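Side-chain contacts in LanC-like protein GCR2 (Arabidopsis thaliana, PDB 3T33), which may play a role in abscisic acid signalling, and carries a bound zinc ion in a mainly helical fold without strands: residues V330-G335 with N339-L344; H289-V294 with E319-R324; Y357-F362 with L400-P405; V294-V299 with F343-R348. All coordinates share one frame; numbering follows the deposited sequence.

Followed from the N terminus, the first of these segments opens helix 291-305, whose start serves contact 2 and whose next turn serves contact 4, V294 being common to both. Contact 2 closes first, when the end of helix 308-324 returns to H289-V294. The chain then passes through the zinc-binding loop into helix 336-350, where contact 1 makes a short local closure. F343 and L344 lead on into contact 4, which joins helices 291-305 and 336-350; it crosses contact 2 and ends on the same part of helix 336-350 as contact 1. Contact 3 follows in series, bringing helix 392-402 back to helix 353-375, and it meets contact 1 through D401 and Y341. Helix 336-350 stands amid all four.

Contact 1 (V330-G335 with N339-L344); sequences VGICHG and NTYVFL. With ZN (zinc ion), chain B.
This is a buried, local contact in which a zinc-binding loop, V330-G335, runs into the first turns of helix 336-350 and is held there by G335 at its backbone and I332 at its side. G335 occupies the N-cap position, and its O accepts the backbone N of N339 at 3.1 Å with an N-H...O angle of 161°, the first i to i+4 bond of the helix. Glycine suits this place because the loop folds back on itself: CA of G335 lies only 3.8 Å from N of G331, where a beta-carbon would find no space. On another side, the CD1 methyl of I332 meets the Y341 ring at its edge, near the ring plane, 4.1 Å from CE2. CG1 of the isoleucine stands anti to the carbonyl carbon (chi1 -74°), and a further bend at chi2 (-71°) brings CD1 to the ring although CB does not aim at the helix. The hydroxyl of Y341 is hydrogen-bonded to D401, which fixes the far end of the ring. The beta-carbons of C333 and H334 point away from the helix, and these residues bind zinc through SG at 2.3 Å and ND1 at 1.9 Å. C288 adds the third protein ligand of the Cys-Cys-His zinc site known from the LanC family, with Cys-His-Gly at the entrance of a helix.

Contact 2 (H289-V294 with E319-R324); sequences HGAPGV and EVVWSR
V321, A291 and P292 carry this contact, with V320 flanking them. The beta-carbon of A291 points at the helix that ends at R324 and meets two valines there: CB of A291 is 3.7 Å from CG1 of V320 and 4.1 Å from CG2 of V321. The small methyl suits a place where the backbones come close, the CA atoms of the next residue, P292, and of V321 being 6.4 Å apart. V320 reaches the alanine with the branch that stands anti to its own backbone N (chi1 176°), whereas V321 uses the other, CG2, anti to the carbonyl carbon. That same CG2 also touches the pyrrolidine ring of P292, 3.9 Å from CG, and so serves two residues at once. Helices 291-305 and 308-324 follow each other in the chain and pack as a roughly antiparallel pair within the helical toroid known from LanC proteins; the contact joins the two ends remote from the turn between them. Proline suits the first turn of a helix, where a backbone N-H would have no helical acceptor. G290, at the N-cap, has backbone angles (phi 112°, psi -172°) that only glycine adopts comfortably; it follows closely on C288, a zinc ligand. The side chain of P292 lies about 10 Å from the metal. On helix 336-350, N339 touches P292 and V321, V342 adds to the packing on P292, and F343 to that on V321.

Contact 3 (Y357-F362 with L400-P405); sequences YRAKAF and LDMNDP
NZ of K360 is gripped by two backbone carbonyls, O of L41 and O of L43, while its ammonium group also makes a cation-pi contact with F48; the root of the same side chain lies against M402. The lysine end is thus held outside the contact, and across it the meeting is purely van der Waals. It joins helix 353-375 to the end of helix 392-402, two neighbouring helices of the alpha/alpha-toroid of LanC-like proteins. The long, flexible methionine bridges a gap that is wide for shorter residues: the CA atoms of K360 and M402 are 8.1 Å apart. M402 sets out with CG anti to its carbonyl carbon (chi1 -59°) and then bends at both of the next torsions (chi2 -74°, chi3 -75°), which folds the thioether round so that its terminal methyl is laid on the backbone of the facing helix. The side chain of A359 is a single methyl, with CB 4.2 Å from SD of M402, and a small residue suits a face on which a bulky chain end must lie close to the backbone. K360 keeps its own chain extended and leads its charge away from the sulfur. Next to M402 on its helix, D401 forms a salt bridge with K93 through OD1, while L52 of helix 45-69 also packs on M402. The methionine methyl CE finally rests 3.8 Å from CA of K360 and also 3.8 Å from O of A359.

Contact 4 (V294-V299 with F343-R348); sequences VALTLV and FLSLYR
V299 lays its isopropyl group against S345, its CG1 methyl standing 3.2 Å from OG of the serine, a tight approach for a carbon and an oxygen. With chi1 at 160°, CG1 stands anti to the backbone N and faces the serine, while CG2, beside the backbone N, is directed at the next residue of helix 336-350 and touches CD2 of L346 at 3.9 Å. From the previous turn of helix 291-305, L296 brings CD1 to 3.7 Å from CB of S345, so the serine is flanked by an aliphatic group from each of two successive turns. The two helices run nearly parallel here, with segment axes 13° apart and 9.6 Å at closest approach; both are preceded by a zinc-ligand loop of the LanC-like alpha/alpha-toroid. Serine suits the interface because it is small enough for the CA atoms of L296 and S345 to come within 6.5 Å. Its hydroxyl, though methyl groups of V299 and L296 lie beside it, is satisfied by a hydrogen bond to OE2 of E414, which lies outside both segments near the C terminus. E414 also pairs, through the same oxygen, with the guanidinium NH2 of R348, one turn further along helix 336-350.

Contact 1 (V330-G335 with N339-L344)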
loop_
_atom_site.group_PDB
_atom_site.type_symbol
_atom_site.label_atom_id
_atom_site.label_comp_id
_atom_site.label_asym_id
_atom_site.label_seq_id
_atom_site.Cartn_x
_atom_site.Cartn_y
_atom_site.Cartn_z
ATOM N N VAL A 330 -12.679 0.066 -6.739
ATOM C CA VAL A 330 -12.229 1.403 -6.452
ATOM C C VAL A 330 -10.948 1.420 -5.592
ATOM O O VAL A 330 -10.178 2.378 -5.673
ATOM C CB VAL A 330 -13.367 2.143 -5.692
ATOM C CG1 VAL A 330 -13.472 1.613 -4.217
ATOM C CG2 VAL A 330 -13.208 3.738 -5.713
ATOM N N GLY A 331 -10.709 0.356 -4.804
ATOM C CA GLY A 331 -9.922 0.434 -3.586
ATOM C C GLY A 331 -8.423 0.218 -3.637
ATOM O O GLY A 331 -7.829 0.214 -4.686
ATOM N N ILE A 332 -7.824 0.051 -2.463
ATOM C CA ILE A 332 -6.415 -0.075 -2.277
ATOM C C ILE A 332 -5.922 -1.513 -2.461
ATOM O O ILE A 332 -4.996 -1.740 -3.260
ATOM C CB ILE A 332 -6.032 0.456 -0.890
ATOM C CG1 ILE A 332 -6.077 1.993 -0.851
ATOM C CG2 ILE A 332 -4.661 -0.049 -0.436
ATOM C CD1 ILE A 332 -4.984 2.714 -1.612
ATOM N N CYS A 333 -6.521 -2.457 -1.742
ATOM C CA CYS A 333 -6.129 -3.858 -1.837
ATOM C C CYS A 333 -6.103 -4.326 -3.289
ATOM O O CYS A 333 -5.044 -4.645 -3.829
ATOM C CB CYS A 333 -7.077 -4.736 -1.018
ATOM S SG CYS A 333 -6.303 -6.207 -0.305
ATOM N N HIS A 334 -7.275 -4.363 -3.914
ATOM C CA HIS A 334 -7.389 -4.792 -5.302
ATOM C C HIS A 334 -8.285 -3.850 -6.099
ATOM O O HIS A 334 -9.426 -4.185 -6.417
ATOM C CB HIS A 334 -7.929 -6.222 -5.380
ATOM C CG HIS A 334 -8.854 -6.578 -4.258
ATOM N ND1 HIS A 334 -8.417 -7.164 -3.089
ATOM C CD2 HIS A 334 -10.194 -6.431 -4.126
ATOM C CE1 HIS A 334 -9.447 -7.363 -2.287
ATOM N NE2 HIS A 334 -10.537 -6.928 -2.892
ATOM N N GLY A 335 -7.762 -2.670 -6.416
ATOM C CA GLY A 335 -8.512 -1.683 -7.170
ATOM C C GLY A 335 -7.618 -0.646 -7.822
ATOM O O GLY A 335 -6.402 -0.818 -7.896
ATOM N N ASN A 339 -3.597 0.335 -7.339
ATOM C CA ASN A 339 -2.710 0.238 -8.520
ATOM C C ASN A 339 -2.017 1.579 -8.945
ATOM O O ASN A 339 -0.902 1.568 -9.463
ATOM C CB ASN A 339 -3.422 -0.450 -9.660
ATOM C CG ASN A 339 -3.817 -1.885 -9.303
ATOM O OD1 ASN A 339 -4.475 -2.544 -10.055
ATOM N ND2 ASN A 339 -3.466 -2.327 -8.144
ATOM N N THR A 340 -2.629 2.718 -8.630
ATOM C CA THR A 340 -1.971 3.988 -8.827
ATOM C C THR A 340 -0.560 4.047 -8.245
ATOM O O THR A 340 0.358 4.618 -8.869
ATOM C CB THR A 340 -2.839 5.129 -8.189
ATOM O OG1 THR A 340 -4.071 5.109 -8.874
ATOM C CG2 THR A 340 -2.210 6.487 -8.387
ATOM N N TYR A 341 -0.377 3.448 -7.071
ATOM C CA TYR A 341 0.906 3.470 -6.362
ATOM C C TYR A 341 1.974 2.787 -7.143
ATOM O O TYR A 341 3.185 3.099 -7.004
ATOM C CB TYR A 341 0.794 2.838 -4.959
ATOM C CG TYR A 341 0.256 3.813 -3.893
ATOM C CD1 TYR A 341 1.081 4.763 -3.300
ATOM C CD2 TYR A 341 -1.082 3.799 -3.527
ATOM C CE1 TYR A 341 0.556 5.680 -2.351
ATOM C CE2 TYR A 341 -1.601 4.717 -2.596
ATOM C CZ TYR A 341 -0.782 5.617 -1.994
ATOM O OH TYR A 341 -1.284 6.501 -1.039
ATOM N N VAL A 342 1.589 1.852 -7.983
ATOM C CA VAL A 342 2.631 1.303 -8.873
ATOM C C VAL A 342 3.323 2.427 -9.673
ATOM O O VAL A 342 4.565 2.526 -9.686
ATOM C CB VAL A 342 2.059 0.234 -9.848
ATOM C CG1 VAL A 342 3.136 -0.221 -10.768
ATOM C CG2 VAL A 342 1.573 -0.979 -9.072
ATOM N N PHE A 343 2.539 3.303 -10.302
ATOM C CA PHE A 343 3.154 4.395 -11.075
ATOM C C PHE A 343 3.922 5.391 -10.260
ATOM O O PHE A 343 5.005 5.777 -10.624
ATOM C CB PHE A 343 2.094 5.029 -11.986
ATOM C CG PHE A 343 1.314 3.996 -12.742
ATOM C CD1 PHE A 343 1.994 3.030 -13.483
ATOM C CD2 PHE A 343 -0.072 3.947 -12.668
ATOM C CE1 PHE A 343 1.294 2.076 -14.209
ATOM C CE2 PHE A 343 -0.787 3.012 -13.372
ATOM C CZ PHE A 343 -0.115 2.042 -14.128
ATOM N N LEU A 344 3.361 5.788 -9.132
ATOM C CA LEU A 344 4.053 6.579 -8.118
ATOM C C LEU A 344 5.334 5.932 -7.680
ATOM O O LEU A 344 6.332 6.621 -7.483
ATOM C CB LEU A 344 3.187 6.754 -6.880
ATOM C CG LEU A 344 1.989 7.615 -7.218
ATOM C CD1 LEU A 344 1.052 7.689 -5.972
ATOM C CD2 LEU A 344 2.387 9.031 -7.681
HETATM ZN ZN ZN B . -6.979 -7.633 -1.971
#

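Contact 2 (H289-V294 with E319-R324)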
loop_
_atom_site.group_PDB
_atom_site.type_symbol
_atom_site.label_atom_id
_atom_site.label_comp_id
_atom_site.label_asym_id
_atom_site.label_seq_id
_atom_site.Cartn_x
_atom_site.Cartn_y
_atom_site.Cartn_z
ATOM N N HIS A 289 -2.707 -9.704 -4.926
ATOM C CA HIS A 289 -2.143 -10.769 -5.780
ATOM C C HIS A 289 -1.866 -10.223 -7.177
ATOM O O HIS A 289 -2.717 -9.559 -7.779
ATOM C CB HIS A 289 -3.150 -11.926 -5.942
ATOM C CG HIS A 289 -3.669 -12.481 -4.640
ATOM N ND1 HIS A 289 -2.897 -13.264 -3.798
ATOM C CD2 HIS A 289 -4.892 -12.376 -4.051
ATOM C CE1 HIS A 289 -3.623 -13.593 -2.741
ATOM N NE2 HIS A 289 -4.836 -13.070 -2.867
ATOM N N GLY A 290 -0.704 -10.519 -7.722
ATOM C CA GLY A 290 -0.452 -10.123 -9.110
ATOM C C GLY A 290 0.618 -9.050 -9.234
ATOM O O GLY A 290 1.308 -8.708 -8.275
ATOM N N ALA A 291 0.755 -8.546 -10.442
ATOM C CA ALA A 291 1.744 -7.527 -10.832
ATOM C C ALA A 291 1.904 -6.303 -9.884
ATOM O O ALA A 291 3.011 -5.913 -9.611
ATOM C CB ALA A 291 1.346 -7.039 -12.216
ATOM N N PRO A 292 0.800 -5.684 -9.402
ATOM C CA PRO A 292 0.907 -4.434 -8.624
ATOM C C PRO A 292 1.714 -4.617 -7.354
ATOM O O PRO A 292 2.722 -3.907 -7.142
ATOM C CB PRO A 292 -0.552 -4.062 -8.340
ATOM C CG PRO A 292 -1.283 -4.639 -9.570
ATOM C CD PRO A 292 -0.600 -5.946 -9.783
ATOM N N GLY A 293 1.384 -5.621 -6.566
ATOM C CA GLY A 293 2.104 -5.795 -5.295
ATOM C C GLY A 293 3.533 -6.169 -5.552
ATOM O O GLY A 293 4.466 -5.700 -4.870
ATOM N N VAL A 294 3.739 -6.987 -6.571
ATOM C CA VAL A 294 5.083 -7.457 -6.876
ATOM C C VAL A 294 5.888 -6.282 -7.425
ATOM O O VAL A 294 7.057 -6.040 -7.015
ATOM C CB VAL A 294 4.990 -8.607 -7.882
ATOM C CG1 VAL A 294 6.389 -8.965 -8.429
ATOM C CG2 VAL A 294 4.265 -9.804 -7.240
ATOM N N GLU A 319 4.023 -2.124 -16.897
ATOM C CA GLU A 319 3.257 -2.218 -18.169
ATOM C C GLU A 319 2.035 -3.099 -18.032
ATOM O O GLU A 319 1.005 -2.824 -18.599
ATOM C CB GLU A 319 4.126 -2.759 -19.307
ATOM C CG GLU A 319 5.334 -1.914 -19.601
ATOM C CD GLU A 319 4.959 -0.529 -20.094
ATOM O OE1 GLU A 319 4.006 -0.406 -20.877
ATOM O OE2 GLU A 319 5.626 0.438 -19.707
ATOM N N VAL A 320 2.127 -4.170 -17.273
ATOM C CA VAL A 320 0.955 -5.002 -17.007
ATOM C C VAL A 320 -0.131 -4.230 -16.251
ATOM O O VAL A 320 -1.341 -4.289 -16.575
ATOM C CB VAL A 320 1.394 -6.157 -16.155
ATOM C CG1 VAL A 320 0.184 -7.018 -15.749
ATOM C CG2 VAL A 320 2.491 -6.923 -16.914
ATOM N N VAL A 321 0.296 -3.492 -15.225
ATOM C CA VAL A 321 -0.638 -2.554 -14.543
ATOM C C VAL A 321 -1.200 -1.488 -15.513
ATOM O O VAL A 321 -2.420 -1.211 -15.554
ATOM C CB VAL A 321 0.037 -1.920 -13.327
ATOM C CG1 VAL A 321 -1.021 -1.204 -12.466
ATOM C CG2 VAL A 321 0.704 -3.047 -12.508
ATOM N N TRP A 322 -0.337 -0.922 -16.345
ATOM C CA TRP A 322 -0.855 0.086 -17.269
ATOM C C TRP A 322 -1.934 -0.472 -18.193
ATOM O O TRP A 322 -2.939 0.215 -18.448
ATOM C CB TRP A 322 0.271 0.793 -18.029
ATOM C CG TRP A 322 -0.156 1.897 -18.931
ATOM C CD1 TRP A 322 0.051 1.953 -20.267
ATOM C CD2 TRP A 322 -0.825 3.135 -18.574
ATOM N NE1 TRP A 322 -0.472 3.112 -20.767
ATOM C CE2 TRP A 322 -1.003 3.861 -19.762
ATOM C CE3 TRP A 322 -1.310 3.679 -17.369
ATOM C CZ2 TRP A 322 -1.632 5.144 -19.802
ATOM C CZ3 TRP A 322 -1.950 4.961 -17.396
ATOM C CH2 TRP A 322 -2.093 5.669 -18.609
ATOM N N SER A 323 -1.789 -1.701 -18.686
ATOM C CA SER A 323 -2.854 -2.185 -19.569
ATOM C C SER A 323 -3.988 -2.918 -18.891
ATOM O O SER A 323 -5.134 -2.848 -19.355
ATOM C CB SER A 323 -2.314 -3.013 -20.743
ATOM O OG SER A 323 -2.006 -4.321 -20.326
ATOM N N ARG A 324 -3.722 -3.589 -17.786
ATOM C CA ARG A 324 -4.798 -4.375 -17.167
ATOM C C ARG A 324 -5.159 -3.901 -15.755
ATOM O O ARG A 324 -6.002 -4.523 -15.104
ATOM C CB ARG A 324 -4.408 -5.853 -17.124
ATOM C CG ARG A 324 -4.246 -6.565 -18.508
ATOM C CD ARG A 324 -3.388 -7.862 -18.367
ATOM N NE ARG A 324 -4.087 -8.871 -17.573
ATOM C CZ ARG A 324 -3.551 -10.011 -17.152
ATOM N NH1 ARG A 324 -2.291 -10.352 -17.441
ATOM N NH2 ARG A 324 -4.304 -10.839 -16.443
#

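Contact 3 (Y357-F362 with L400-P405)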
loop_
_atom_site.group_PDB
_atom_site.type_symbol
_atom_site.label_atom_id
_atom_site.label_comp_id
_atom_site.label_asym_id
_atom_site.label_seq_id
_atom_site.Cartn_x
_atom_site.Cartn_y
_atom_site.Cartn_z
ATOM N N TYR A 357 2.649 10.802 -14.887
ATOM C CA TYR A 357 1.521 10.904 -15.770
ATOM C C TYR A 357 0.592 9.683 -15.662
ATOM O O TYR A 357 -0.630 9.805 -15.715
ATOM C CB TYR A 357 1.970 11.089 -17.217
ATOM C CG TYR A 357 0.806 11.031 -18.102
ATOM C CD1 TYR A 357 -0.085 12.103 -18.198
ATOM C CD2 TYR A 357 0.509 9.877 -18.766
ATOM C CE1 TYR A 357 -1.217 12.019 -19.000
ATOM C CE2 TYR A 357 -0.583 9.789 -19.512
ATOM C CZ TYR A 357 -1.440 10.855 -19.652
ATOM O OH TYR A 357 -2.558 10.664 -20.471
ATOM N N ARG A 358 1.173 8.497 -15.572
ATOM C CA ARG A 358 0.368 7.300 -15.438
ATOM C C ARG A 358 -0.431 7.263 -14.132
ATOM O O ARG A 358 -1.573 6.857 -14.156
ATOM C CB ARG A 358 1.186 6.040 -15.703
ATOM C CG ARG A 358 1.432 5.835 -17.204
ATOM C CD ARG A 358 2.350 4.649 -17.448
ATOM N NE ARG A 358 2.551 4.468 -18.876
ATOM C CZ ARG A 358 3.122 3.413 -19.447
ATOM N NH1 ARG A 358 3.567 2.409 -18.720
ATOM N NH2 ARG A 358 3.256 3.396 -20.757
ATOM N N ALA A 359 0.152 7.751 -13.046
ATOM C CA ALA A 359 -0.543 7.820 -11.756
ATOM C C ALA A 359 -1.607 8.896 -11.906
ATOM O O ALA A 359 -2.740 8.743 -11.481
ATOM C CB ALA A 359 0.434 8.192 -10.596
ATOM N N LYS A 360 -1.253 9.959 -12.582
ATOM C CA LYS A 360 -2.230 11.026 -12.817
ATOM C C LYS A 360 -3.440 10.526 -13.622
ATOM O O LYS A 360 -4.591 10.857 -13.327
ATOM C CB LYS A 360 -1.505 12.232 -13.463
ATOM C CG LYS A 360 -2.303 13.282 -14.114
ATOM C CD LYS A 360 -1.348 14.398 -14.641
ATOM C CE LYS A 360 -2.127 15.669 -15.047
ATOM N NZ LYS A 360 -1.296 16.513 -15.933
ATOM N N ALA A 361 -3.192 9.693 -14.621
ATOM C CA ALA A 361 -4.300 9.153 -15.421
ATOM C C ALA A 361 -5.190 8.248 -14.559
ATOM O O ALA A 361 -6.407 8.301 -14.657
ATOM C CB ALA A 361 -3.775 8.377 -16.626
ATOM N N PHE A 362 -4.594 7.422 -13.697
ATOM C CA PHE A 362 -5.477 6.521 -12.917
ATOM C C PHE A 362 -6.265 7.361 -11.916
ATOM O O PHE A 362 -7.424 7.153 -11.729
ATOM C CB PHE A 362 -4.673 5.444 -12.209
ATOM C CG PHE A 362 -4.492 4.178 -12.999
ATOM C CD1 PHE A 362 -4.360 4.201 -14.379
ATOM C CD2 PHE A 362 -4.441 2.928 -12.327
ATOM C CE1 PHE A 362 -4.181 3.016 -15.111
ATOM C CE2 PHE A 362 -4.248 1.749 -13.027
ATOM C CZ PHE A 362 -4.104 1.788 -14.448
ATOM N N LEU A 400 -4.820 12.255 -1.491
ATOM C CA LEU A 400 -3.979 13.083 -0.638
ATOM C C LEU A 400 -2.500 12.881 -0.939
ATOM O O LEU A 400 -1.694 13.837 -0.907
ATOM C CB LEU A 400 -4.265 12.742 0.823
ATOM C CG LEU A 400 -5.662 13.218 1.269
ATOM C CD1 LEU A 400 -6.015 12.720 2.675
ATOM C CD2 LEU A 400 -5.805 14.775 1.196
ATOM N N ASP A 401 -2.113 11.638 -1.217
ATOM C CA ASP A 401 -0.681 11.315 -1.414
ATOM C C ASP A 401 -0.187 11.886 -2.813
ATOM O O ASP A 401 1.029 12.098 -3.036
ATOM C CB ASP A 401 -0.508 9.798 -1.324
ATOM C CG ASP A 401 0.499 9.354 -0.314
ATOM O OD1 ASP A 401 1.254 10.179 0.251
ATOM O OD2 ASP A 401 0.548 8.113 -0.088
ATOM N N MET A 402 -1.128 12.120 -3.749
ATOM C CA MET A 402 -0.781 12.810 -5.028
ATOM C C MET A 402 -0.333 14.267 -4.833
ATOM O O MET A 402 0.346 14.838 -5.672
ATOM C CB MET A 402 -1.910 12.779 -6.035
ATOM C CG MET A 402 -2.396 11.402 -6.465
ATOM S SD MET A 402 -1.252 10.572 -7.588
ATOM C CE MET A 402 -1.599 11.507 -9.078
ATOM N N ASN A 403 -0.678 14.865 -3.715
ATOM C CA ASN A 403 -0.229 16.197 -3.465
ATOM C C ASN A 403 1.293 16.299 -3.507
ATOM O O ASN A 403 1.810 17.344 -3.914
ATOM C CB ASN A 403 -0.737 16.687 -2.121
ATOM C CG ASN A 403 -0.906 18.175 -2.098
ATOM O OD1 ASN A 403 -1.839 18.712 -2.719
ATOM N ND2 ASN A 403 0.039 18.878 -1.421
ATOM N N ASP A 404 2.011 15.224 -3.101
ATOM C CA ASP A 404 3.459 15.281 -3.067
ATOM C C ASP A 404 3.977 13.912 -3.541
ATOM O O ASP A 404 4.401 13.063 -2.742
ATOM C CB ASP A 404 3.948 15.684 -1.675
ATOM C CG ASP A 404 5.457 16.042 -1.639
ATOM O OD1 ASP A 404 6.169 16.013 -2.678
ATOM O OD2 ASP A 404 5.944 16.353 -0.557
ATOM N N PRO A 405 3.871 13.677 -4.846
ATOM C CA PRO A 405 3.879 12.321 -5.390
ATOM C C PRO A 405 5.189 11.567 -5.166
ATOM O O PRO A 405 5.167 10.319 -5.057
ATOM C CB PRO A 405 3.554 12.511 -6.885
ATOM C CG PRO A 405 3.605 14.032 -7.150
ATOM C CD PRO A 405 3.620 14.741 -5.858
#

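Contact 4 (V294-V299 with F343-R348)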
loop_
_atom_site.group_PDB
_atom_site.type_symbol
_atom_site.label_atom_id
_atom_site.label_comp_id
_atom_site.label_asym_id
_atom_site.label_seq_id
_atom_site.Cartn_x
_atom_site.Cartn_y
_atom_site.Cartn_z
ATOM N N VAL A 294 3.739 -6.987 -6.571
ATOM C CA VAL A 294 5.083 -7.457 -6.876
ATOM C C VAL A 294 5.888 -6.282 -7.425
ATOM O O VAL A 294 7.057 -6.040 -7.015
ATOM C CB VAL A 294 4.990 -8.607 -7.882
ATOM C CG1 VAL A 294 6.389 -8.965 -8.429
ATOM C CG2 VAL A 294 4.265 -9.804 -7.240
ATOM N N ALA A 295 5.283 -5.496 -8.316
ATOM C CA ALA A 295 6.029 -4.304 -8.835
ATOM C C ALA A 295 6.574 -3.412 -7.721
ATOM O O ALA A 295 7.733 -3.005 -7.712
ATOM C CB ALA A 295 5.154 -3.524 -9.734
ATOM N N LEU A 296 5.740 -3.128 -6.732
ATOM C CA LEU A 296 6.157 -2.358 -5.563
ATOM C C LEU A 296 7.369 -2.971 -4.869
ATOM O O LEU A 296 8.275 -2.281 -4.374
ATOM C CB LEU A 296 4.966 -2.288 -4.625
ATOM C CG LEU A 296 4.120 -1.031 -4.442
ATOM C CD1 LEU A 296 3.969 -0.118 -5.682
ATOM C CD2 LEU A 296 2.737 -1.260 -3.635
ATOM N N THR A 297 7.421 -4.293 -4.836
ATOM C CA THR A 297 8.549 -4.980 -4.212
ATOM C C THR A 297 9.786 -4.893 -5.089
ATOM O O THR A 297 10.887 -4.705 -4.592
ATOM C CB THR A 297 8.221 -6.452 -3.973
ATOM O OG1 THR A 297 6.941 -6.549 -3.342
ATOM C CG2 THR A 297 9.259 -7.100 -3.114
ATOM N N LEU A 298 9.634 -5.071 -6.390
ATOM C CA LEU A 298 10.812 -4.937 -7.294
ATOM C C LEU A 298 11.326 -3.483 -7.271
ATOM O O LEU A 298 12.522 -3.231 -7.270
ATOM C CB LEU A 298 10.467 -5.390 -8.702
ATOM C CG LEU A 298 10.214 -6.906 -8.710
ATOM C CD1 LEU A 298 9.726 -7.310 -10.048
ATOM C CD2 LEU A 298 11.545 -7.623 -8.364
ATOM N N VAL A 299 10.428 -2.517 -7.165
ATOM C CA VAL A 299 10.914 -1.128 -7.084
ATOM C C VAL A 299 11.839 -1.010 -5.931
ATOM O O VAL A 299 12.931 -0.415 -6.080
ATOM C CB VAL A 299 9.781 -0.051 -6.996
ATOM C CG1 VAL A 299 10.316 1.291 -6.414
ATOM C CG2 VAL A 299 9.172 0.163 -8.348
ATOM N N PHE A 343 2.539 3.303 -10.302
ATOM C CA PHE A 343 3.154 4.395 -11.075
ATOM C C PHE A 343 3.922 5.391 -10.260
ATOM O O PHE A 343 5.005 5.777 -10.624
ATOM C CB PHE A 343 2.094 5.029 -11.986
ATOM C CG PHE A 343 1.314 3.996 -12.742
ATOM C CD1 PHE A 343 1.994 3.030 -13.483
ATOM C CD2 PHE A 343 -0.072 3.947 -12.668
ATOM C CE1 PHE A 343 1.294 2.076 -14.209
ATOM C CE2 PHE A 343 -0.787 3.012 -13.372
ATOM C CZ PHE A 343 -0.115 2.042 -14.128
ATOM N N LEU A 344 3.361 5.788 -9.132
ATOM C CA LEU A 344 4.053 6.579 -8.118
ATOM C C LEU A 344 5.334 5.932 -7.680
ATOM O O LEU A 344 6.332 6.621 -7.483
ATOM C CB LEU A 344 3.187 6.754 -6.880
ATOM C CG LEU A 344 1.989 7.615 -7.218
ATOM C CD1 LEU A 344 1.052 7.689 -5.972
ATOM C CD2 LEU A 344 2.387 9.031 -7.681
ATOM N N SER A 345 5.346 4.627 -7.556
ATOM C CA SER A 345 6.569 3.983 -7.116
ATOM C C SER A 345 7.657 4.044 -8.197
ATOM O O SER A 345 8.840 4.184 -7.899
ATOM C CB SER A 345 6.311 2.498 -6.725
ATOM O OG SER A 345 7.315 2.051 -5.778
ATOM N N LEU A 346 7.237 3.913 -9.454
ATOM C CA LEU A 346 8.175 3.866 -10.597
ATOM C C LEU A 346 8.726 5.299 -10.810
ATOM O O LEU A 346 9.937 5.517 -11.019
ATOM C CB LEU A 346 7.444 3.328 -11.838
ATOM C CG LEU A 346 7.312 1.805 -11.774
ATOM C CD1 LEU A 346 6.259 1.304 -12.718
ATOM C CD2 LEU A 346 8.672 1.209 -12.098
ATOM N N TYR A 347 7.844 6.254 -10.562
ATOM C CA TYR A 347 8.199 7.659 -10.612
ATOM C C TYR A 347 9.166 8.033 -9.528
ATOM O O TYR A 347 10.152 8.686 -9.811
ATOM C CB TYR A 347 6.934 8.539 -10.521
ATOM C CG TYR A 347 7.211 10.024 -10.541
ATOM C CD1 TYR A 347 7.902 10.644 -11.636
ATOM C CD2 TYR A 347 6.791 10.839 -9.481
ATOM C CE1 TYR A 347 8.130 12.036 -11.639
ATOM C CE2 TYR A 347 7.007 12.239 -9.501
ATOM C CZ TYR A 347 7.672 12.811 -10.587
ATOM O OH TYR A 347 7.898 14.159 -10.569
ATOM N N ARG A 348 8.923 7.615 -8.285
ATOM C CA ARG A 348 9.925 7.819 -7.259
ATOM C C ARG A 348 11.277 7.237 -7.657
ATOM O O ARG A 348 12.299 7.862 -7.411
ATOM C CB ARG A 348 9.523 7.208 -5.931
ATOM C CG ARG A 348 8.242 7.762 -5.257
ATOM C CD ARG A 348 8.216 7.370 -3.736
ATOM N NE ARG A 348 7.944 5.945 -3.614
ATOM C CZ ARG A 348 8.792 5.075 -3.107
ATOM N NH1 ARG A 348 9.939 5.470 -2.593
ATOM N NH2 ARG A 348 8.460 3.799 -3.091
#